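PDB 3IL0: aminopeptidase P; XAA-pro aminopeptidase from Streptococcus thermophilus, which probably acts as a metal-dependent aminopeptidase of the M24B family that removes an N-terminal residue preceding proline, represented here by its N-terminal domain alone. Local coordinates for residues D21-T26 against S118-F123; N41-I46 against K80-F85. All coordinates share one frame; numbering follows the deposited sequence.

Contact 1: residues D21-T26 against S118-F123; sequences DALLVT and SPQTNF
Leu-23 and Phe-123 approach each other from opposite directions, and the leucine meets the phenylalanine ring from above one face. Leu-23 CD2 is the touching branch and stands 3.6 Å from the centroid of the Phe-123 ring, 23° off the ring normal, a CH-pi contact. Its position is displaced toward the rim on the CD1/CE1 side, with Leu-23 CD2 3.4 Å from Phe-123 CD1. CG of Leu-23 is turned anti to the backbone N (chi1 -168°), which carries the fork of the side chain well out from the strand. The two methyls meet different partners: the second, CD1, packs against the aliphatic part of Gln-120, with Leu-23 CD1 3.8 Å from Gln-120 CG. The glutamine chain bends at chi2 (-67°), which carries its amide back along its own strand, where Ser-118 OG donates a weak hydrogen bond to Gln-120 OE1. In the mixed sheet of this alpha/beta, creatinase/prolidase-type N-terminal domain, strand 93-97 lies between strands 22-25 and 116-120, so no backbone hydrogen bond joins the two segments and side chains alone make the contact. Phe-123, just after the end of strand 116-120, reaches back toward helix 7-18. From that helix Phe-11 meets its ring edge-to-face and also touches Leu-23, while Lys-14 adds a cation-pi contact to the aromatic group.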
ATOM      1  N   ASP A  21       3.696  10.735  -2.392  1.00 27.61           N
ATOM      2  CA  ASP A  21       4.853  10.023  -1.806  1.00 26.39           C
ATOM      3  C   ASP A  21       4.578   8.548  -1.546  1.00 25.88           C
ATOM      4  O   ASP A  21       5.525   7.729  -1.403  1.00 25.66           O
ATOM      5  CB  ASP A  21       5.210  10.656  -0.490  1.00 26.86           C
ATOM      6  CG  ASP A  21       5.634  12.089  -0.658  1.00 28.18           C
ATOM      7  OD1 ASP A  21       6.326  12.341  -1.663  1.00 31.64           O
ATOM      8  OD2 ASP A  21       5.213  12.963   0.117  1.00 30.87           O
ATOM      9  N   ALA A  22       3.287   8.207  -1.442  1.00 24.96           N
ATOM     10  CA  ALA A  22       2.858   6.854  -1.099  1.00 24.10           C
ATOM     11  C   ALA A  22       1.385   6.587  -1.497  1.00 23.36           C
ATOM     12  O   ALA A  22       0.606   7.499  -1.684  1.00 22.89           O
ATOM     13  CB  ALA A  22       3.055   6.670   0.428  1.00 23.81           C
ATOM     14  N   LEU A  23       1.048   5.318  -1.617  1.00 22.60           N
ATOM     15  CA  LEU A  23      -0.295   4.867  -1.801  1.00 22.13           C
ATOM     16  C   LEU A  23      -0.545   3.695  -0.885  1.00 21.92           C
ATOM     17  O   LEU A  23       0.220   2.715  -0.848  1.00 20.51           O
ATOM     18  CB  LEU A  23      -0.566   4.464  -3.243  1.00 22.87           C
ATOM     19  CG  LEU A  23      -2.049   4.235  -3.596  1.00 21.37           C
ATOM     20  CD1 LEU A  23      -2.911   5.534  -3.513  1.00 19.46           C
ATOM     21  CD2 LEU A  23      -2.127   3.578  -4.936  1.00 21.02           C
ATOM     22  N   LEU A  24      -1.602   3.817  -0.110  1.00 20.84           N
ATOM     23  CA  LEU A  24      -2.086   2.735   0.658  1.00 20.80           C
ATOM     24  C   LEU A  24      -3.014   1.930  -0.294  1.00 22.97           C
ATOM     25  O   LEU A  24      -3.924   2.489  -0.887  1.00 20.93           O
ATOM     26  CB  LEU A  24      -2.857   3.329   1.821  1.00 20.73           C
ATOM     27  CG  LEU A  24      -3.606   2.357   2.715  1.00 21.41           C
ATOM     28  CD1 LEU A  24      -2.559   1.724   3.608  1.00 14.76           C
ATOM     29  CD2 LEU A  24      -4.733   3.024   3.551  1.00 16.45           C
ATOM     30  N   VAL A  25      -2.786   0.622  -0.380  1.00 25.31           N
ATOM     31  CA  VAL A  25      -3.551  -0.304  -1.202  1.00 27.30           C
ATOM     32  C   VAL A  25      -4.200  -1.357  -0.292  1.00 30.31           C
ATOM     33  O   VAL A  25      -3.516  -2.123   0.356  1.00 31.83           O
ATOM     34  CB  VAL A  25      -2.628  -1.002  -2.253  1.00 27.42           C
ATOM     35  CG1 VAL A  25      -3.411  -1.956  -3.098  1.00 26.18           C
ATOM     36  CG2 VAL A  25      -1.902   0.063  -3.101  1.00 24.96           C
ATOM     37  N   THR A  26      -5.523  -1.312  -0.220  1.00 33.34           N
ATOM     38  CA  THR A  26      -6.379  -2.246   0.490  1.00 35.72           C
ATOM     39  C   THR A  26      -7.199  -2.880  -0.647  1.00 38.30           C
ATOM     40  O   THR A  26      -7.292  -2.320  -1.776  1.00 38.28           O
ATOM     41  CB  THR A  26      -7.302  -1.476   1.445  1.00 36.09           C
ATOM     42  OG1 THR A  26      -7.844  -0.324   0.752  1.00 37.26           O
ATOM     43  CG2 THR A  26      -6.514  -0.922   2.613  1.00 35.54           C
ATOM     44  N   SER A 118      -4.653  12.032   0.309  1.00 23.36           N
ATOM     45  CA  SER A 118      -5.017  12.426  -1.049  1.00 22.77           C
ATOM     46  C   SER A 118      -5.899  11.337  -1.704  1.00 20.37           C
ATOM     47  O   SER A 118      -5.427  10.265  -2.023  1.00 17.90           O
ATOM     48  CB  SER A 118      -3.735  12.609  -1.857  1.00 23.32           C
ATOM     49  OG  SER A 118      -4.004  12.447  -3.239  1.00 27.25           O
ATOM     50  N   PRO A 119      -7.187  11.610  -1.861  1.00 19.53           N
ATOM     51  CA  PRO A 119      -8.033  10.569  -2.416  1.00 20.33           C
ATOM     52  C   PRO A 119      -7.725  10.323  -3.886  1.00 21.28           C
ATOM     53  O   PRO A 119      -7.531  11.265  -4.639  1.00 22.44           O
ATOM     54  CB  PRO A 119      -9.432  11.131  -2.238  1.00 20.02           C
ATOM     55  CG  PRO A 119      -9.213  12.595  -2.153  1.00 20.12           C
ATOM     56  CD  PRO A 119      -7.951  12.756  -1.405  1.00 18.43           C
ATOM     57  N   GLN A 120      -7.726   9.076  -4.293  1.00 22.12           N
ATOM     58  CA  GLN A 120      -7.402   8.693  -5.674  1.00 23.23           C
ATOM     59  C   GLN A 120      -8.587   8.026  -6.365  1.00 24.45           C
ATOM     60  O   GLN A 120      -9.289   7.240  -5.763  1.00 23.51           O
ATOM     61  CB  GLN A 120      -6.179   7.735  -5.636  1.00 23.62           C
ATOM     62  CG  GLN A 120      -4.919   8.371  -5.057  1.00 24.30           C
ATOM     63  CD  GLN A 120      -4.422   9.458  -5.968  1.00 26.05           C
ATOM     64  OE1 GLN A 120      -4.323  10.635  -5.600  1.00 27.11           O
ATOM     65  NE2 GLN A 120      -4.177   9.084  -7.188  1.00 26.38           N
ATOM     66  N   THR A 121      -8.830   8.363  -7.628  1.00 27.25           N
ATOM     67  CA  THR A 121      -9.839   7.679  -8.432  1.00 29.09           C
ATOM     68  C   THR A 121      -9.227   6.661  -9.373  1.00 30.98           C
ATOM     69  O   THR A 121      -8.474   7.026 -10.265  1.00 31.98           O
ATOM     70  CB  THR A 121     -10.587   8.657  -9.308  1.00 29.41           C
ATOM     71  OG1 THR A 121     -11.132   9.671  -8.456  1.00 32.85           O
ATOM     72  CG2 THR A 121     -11.703   7.965 -10.050  1.00 25.95           C
ATOM     73  N   ASN A 122      -9.588   5.393  -9.200  1.00 32.26           N
ATOM     74  CA  ASN A 122      -9.140   4.329 -10.082  1.00 32.66           C
ATOM     75  C   ASN A 122      -7.631   4.246 -10.328  1.00 32.46           C
ATOM     76  O   ASN A 122      -7.218   3.894 -11.418  1.00 31.90           O
ATOM     77  CB  ASN A 122      -9.841   4.499 -11.427  1.00 33.26           C
ATOM     78  CG  ASN A 122     -11.314   4.222 -11.363  1.00 36.17           C
ATOM     79  OD1 ASN A 122     -11.839   3.642 -10.395  1.00 41.51           O
ATOM     80  ND2 ASN A 122     -12.010   4.633 -12.411  1.00 37.65           N
ATOM     81  N   PHE A 123      -6.795   4.603  -9.364  1.00 32.30           N
ATOM     82  CA  PHE A 123      -5.327   4.579  -9.594  1.00 32.31           C
ATOM     83  C   PHE A 123      -4.887   3.178 -10.028  1.00 33.46           C
ATOM     84  O   PHE A 123      -4.153   3.002 -10.998  1.00 32.03           O
ATOM     85  CB  PHE A 123      -4.633   4.942  -8.283  1.00 32.19           C
ATOM     86  CG  PHE A 123      -3.121   4.928  -8.320  1.00 30.95           C
ATOM     87  CD1 PHE A 123      -2.410   3.716  -8.277  1.00 27.48           C
ATOM     88  CD2 PHE A 123      -2.415   6.136  -8.295  1.00 30.21           C
ATOM     89  CE1 PHE A 123      -1.016   3.699  -8.229  1.00 30.90           C
ATOM     90  CE2 PHE A 123      -0.985   6.145  -8.248  1.00 32.50           C
ATOM     91  CZ  PHE A 123      -0.289   4.921  -8.221  1.00 32.14           C
TER

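Contact 2: residues N41-I46 against K80-F85; sequences NATVFI and KDIVKF
One face of the Phe-45 ring is covered by the CG2 methyl of Ile-82, a CH-pi contact in which Ile-82 CG2 sits almost exactly over the ring centre, 3.3 Å from the centroid of Phe-45 and 6° off the normal. All six ring carbons consequently lie at similar distances from that methyl, the nearest being Phe-45 CE1 at 3.4 Å from Ile-82 CG2. On the opposite side of the ring, Ala-22 of strand 22-25 packs with its CB out past the CZ rim. The Phe-85 ring is engaged differently, by its own helix, with the carbonyl oxygen of Asp-81 in plane at its edge. Ile-82 divides its two branches over the strand. With CG2 anti to its backbone N, the methyl is delivered to the aromatic face, while the longer branch runs past the ring's root, Ile-82 CD1 coming to 3.8 Å from Phe-45 CB. Ile-82 CD1 also meets Thr-43 CG2, more loosely, at 4.1 Å; the Thr-43 methyl, anti to its backbone N, is the branch that faces the isoleucine. On the helix, Lys-84 NZ forms a salt bridge with Asp-81 OD1, 2.7 Å away, using the anti lone pair of the carboxylate. This is helix-on-sheet packing within the domain: helix 78-88 lies over one face of the sheet, Ile-82 also touching Leu-24 of strand 22-25 and Leu-54 of strand 51-55, while Val-44 and Ile-46 pack on the other face against helix 28-35.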
ATOM      1  N   ASN A  41      -6.278 -10.642   4.390  1.00 52.92           N
ATOM      2  CA  ASN A  41      -5.624  -9.907   5.455  1.00 52.40           C
ATOM      3  C   ASN A  41      -4.153  -9.530   5.193  1.00 50.39           C
ATOM      4  O   ASN A  41      -3.219  -9.918   5.928  1.00 50.52           O
ATOM      5  CB  ASN A  41      -5.813 -10.643   6.762  1.00 53.17           C
ATOM      6  CG  ASN A  41      -6.426  -9.753   7.797  1.00 55.57           C
ATOM      7  OD1 ASN A  41      -5.817  -8.732   8.191  1.00 57.30           O
ATOM      8  ND2 ASN A  41      -7.662 -10.084   8.213  1.00 56.70           N
ATOM      9  N   ALA A  42      -3.990  -8.788   4.097  1.00 47.53           N
ATOM     10  CA  ALA A  42      -2.758  -8.108   3.744  1.00 45.24           C
ATOM     11  C   ALA A  42      -3.096  -6.609   3.541  1.00 43.00           C
ATOM     12  O   ALA A  42      -4.229  -6.279   3.161  1.00 42.99           O
ATOM     13  CB  ALA A  42      -2.149  -8.715   2.470  1.00 44.84           C
ATOM     14  N   THR A  43      -2.130  -5.719   3.846  1.00 39.93           N
ATOM     15  CA  THR A  43      -2.180  -4.292   3.451  1.00 36.65           C
ATOM     16  C   THR A  43      -0.894  -4.068   2.696  1.00 33.77           C
ATOM     17  O   THR A  43       0.165  -4.640   3.048  1.00 34.43           O
ATOM     18  CB  THR A  43      -2.245  -3.306   4.669  1.00 37.15           C
ATOM     19  OG1 THR A  43      -3.428  -3.548   5.452  1.00 37.47           O
ATOM     20  CG2 THR A  43      -2.245  -1.775   4.220  1.00 36.32           C
ATOM     21  N   VAL A  44      -0.969  -3.247   1.663  1.00 29.93           N
ATOM     22  CA  VAL A  44       0.218  -2.850   0.910  1.00 26.70           C
ATOM     23  C   VAL A  44       0.411  -1.351   1.029  1.00 24.78           C
ATOM     24  O   VAL A  44      -0.568  -0.574   1.056  1.00 24.43           O
ATOM     25  CB  VAL A  44       0.085  -3.304  -0.539  1.00 26.57           C
ATOM     26  CG1 VAL A  44       1.071  -2.581  -1.488  1.00 23.23           C
ATOM     27  CG2 VAL A  44       0.214  -4.797  -0.562  1.00 25.91           C
ATOM     28  N   PHE A  45       1.666  -0.939   1.109  1.00 22.37           N
ATOM     29  CA  PHE A  45       1.965   0.441   1.197  1.00 21.91           C
ATOM     30  C   PHE A  45       3.222   0.644   0.361  1.00 23.40           C
ATOM     31  O   PHE A  45       4.278   0.185   0.752  1.00 23.27           O
ATOM     32  CB  PHE A  45       2.176   0.856   2.667  1.00 21.32           C
ATOM     33  CG  PHE A  45       2.361   2.350   2.865  1.00 18.81           C
ATOM     34  CD1 PHE A  45       1.287   3.194   2.828  1.00 21.15           C
ATOM     35  CD2 PHE A  45       3.608   2.889   3.067  1.00 20.65           C
ATOM     36  CE1 PHE A  45       1.447   4.567   3.003  1.00 25.27           C
ATOM     37  CE2 PHE A  45       3.807   4.296   3.256  1.00 20.94           C
ATOM     38  CZ  PHE A  45       2.721   5.121   3.234  1.00 25.44           C
ATOM     39  N   ILE A  46       3.102   1.358  -0.760  1.00 24.19           N
ATOM     40  CA  ILE A  46       4.185   1.585  -1.729  1.00 25.58           C
ATOM     41  C   ILE A  46       4.544   3.079  -1.773  1.00 25.64           C
ATOM     42  O   ILE A  46       3.657   3.957  -1.878  1.00 25.34           O
ATOM     43  CB  ILE A  46       3.823   1.055  -3.176  1.00 26.25           C
ATOM     44  CG1 ILE A  46       3.582  -0.453  -3.134  1.00 27.91           C
ATOM     45  CG2 ILE A  46       4.957   1.321  -4.222  1.00 25.69           C
ATOM     46  CD1 ILE A  46       3.103  -1.037  -4.475  1.00 28.01           C
ATOM     47  N   LYS A  80      -0.758   1.514  12.009  1.00 30.14           N
ATOM     48  CA  LYS A  80       0.212   1.906  13.045  1.00 31.21           C
ATOM     49  C   LYS A  80       1.603   1.640  12.541  1.00 31.04           C
ATOM     50  O   LYS A  80       2.473   2.496  12.663  1.00 31.36           O
ATOM     51  CB  LYS A  80      -0.012   1.110  14.321  1.00 32.90           C
ATOM     52  CG  LYS A  80       0.305   1.907  15.595  1.00 38.93           C
ATOM     53  CD  LYS A  80       0.122   1.084  16.918  1.00 43.50           C
ATOM     54  CE  LYS A  80       1.283   0.055  17.163  1.00 45.73           C
ATOM     55  NZ  LYS A  80       2.660   0.652  16.947  1.00 44.72           N
ATOM     56  N   ASP A  81       1.836   0.484  11.927  1.00 29.78           N
ATOM     57  CA  ASP A  81       3.184   0.222  11.436  1.00 30.31           C
ATOM     58  C   ASP A  81       3.582   1.113  10.256  1.00 28.74           C
ATOM     59  O   ASP A  81       4.745   1.493  10.179  1.00 27.52           O
ATOM     60  CB  ASP A  81       3.378  -1.276  11.108  1.00 32.15           C
ATOM     61  CG  ASP A  81       3.383  -2.145  12.380  1.00 36.23           C
ATOM     62  OD1 ASP A  81       4.196  -1.794  13.283  1.00 42.99           O
ATOM     63  OD2 ASP A  81       2.568  -3.099  12.504  1.00 41.18           O
ATOM     64  N   ILE A  82       2.639   1.457   9.369  1.00 26.66           N
ATOM     65  CA  ILE A  82       2.943   2.324   8.215  1.00 26.86           C
ATOM     66  C   ILE A  82       3.408   3.745   8.650  1.00 27.63           C
ATOM     67  O   ILE A  82       4.277   4.363   8.020  1.00 26.05           O
ATOM     68  CB  ILE A  82       1.732   2.463   7.293  1.00 26.65           C
ATOM     69  CG1 ILE A  82       1.493   1.147   6.539  1.00 26.99           C
ATOM     70  CG2 ILE A  82       1.917   3.595   6.269  1.00 25.57           C
ATOM     71  CD1 ILE A  82       0.123   1.087   5.848  1.00 26.96           C
ATOM     72  N   VAL A  83       2.766   4.246   9.708  1.00 28.87           N
ATOM     73  CA  VAL A  83       3.048   5.542  10.338  1.00 29.67           C
ATOM     74  C   VAL A  83       4.559   5.683  10.684  1.00 27.54           C
ATOM     75  O   VAL A  83       5.172   6.701  10.403  1.00 26.16           O
ATOM     76  CB  VAL A  83       2.155   5.752  11.689  1.00 30.08           C
ATOM     77  CG1 VAL A  83       2.535   6.953  12.456  1.00 29.70           C
ATOM     78  CG2 VAL A  83       0.747   5.873  11.332  1.00 31.50           C
ATOM     79  N   LYS A  84       5.170   4.666  11.250  1.00 27.33           N
ATOM     80  CA  LYS A  84       6.609   4.732  11.472  1.00 26.56           C
ATOM     81  C   LYS A  84       7.398   5.040  10.192  1.00 24.71           C
ATOM     82  O   LYS A  84       8.310   5.849  10.194  1.00 24.16           O
ATOM     83  CB  LYS A  84       7.135   3.393  11.959  1.00 28.27           C
ATOM     84  CG  LYS A  84       6.766   3.009  13.307  1.00 32.03           C
ATOM     85  CD  LYS A  84       7.520   1.737  13.637  1.00 36.80           C
ATOM     86  CE  LYS A  84       6.829   0.513  13.175  1.00 39.69           C
ATOM     87  NZ  LYS A  84       5.838   0.128  14.268  1.00 42.20           N
ATOM     88  N   PHE A  85       7.075   4.331   9.121  1.00 23.48           N
ATOM     89  CA  PHE A  85       7.711   4.530   7.855  1.00 23.46           C
ATOM     90  C   PHE A  85       7.565   5.938   7.356  1.00 24.09           C
ATOM     91  O   PHE A  85       8.540   6.564   6.897  1.00 24.15           O
ATOM     92  CB  PHE A  85       7.209   3.497   6.828  1.00 23.30           C
ATOM     93  CG  PHE A  85       7.779   2.108   7.087  1.00 25.68           C
ATOM     94  CD1 PHE A  85       8.998   1.714   6.516  1.00 25.95           C
ATOM     95  CD2 PHE A  85       7.174   1.261   8.006  1.00 25.76           C
ATOM     96  CE1 PHE A  85       9.580   0.474   6.850  1.00 26.48           C
ATOM     97  CE2 PHE A  85       7.732   0.002   8.295  1.00 27.37           C
ATOM     98  CZ  PHE A  85       8.934  -0.387   7.723  1.00 25.17           C
TER

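How the contacts relate
Both contacts are buried and apolar, and in each an aliphatic methyl lies over one face of a phenylalanine, but the roles are exchanged: in contact 1 the sheet strand supplies the methyl and the segment following strand 116-120 the ring, whereas in contact 2 the strand supplies the ring and the helix the methyl. The methyl is offset in the first and centred in the second. Contact 1 also includes the aliphatic part of partly exposed Gln-120, contact 2 the methyl of Thr-43. They share one sheet, since strands 22-25 and 42-47 are neighbours, probably hydrogen-bonded through Val-25 N to Val-44 O and Leu-23 N to Ile-46 O. Along the chain, contact 2 is nested inside the loop closed by contact 1.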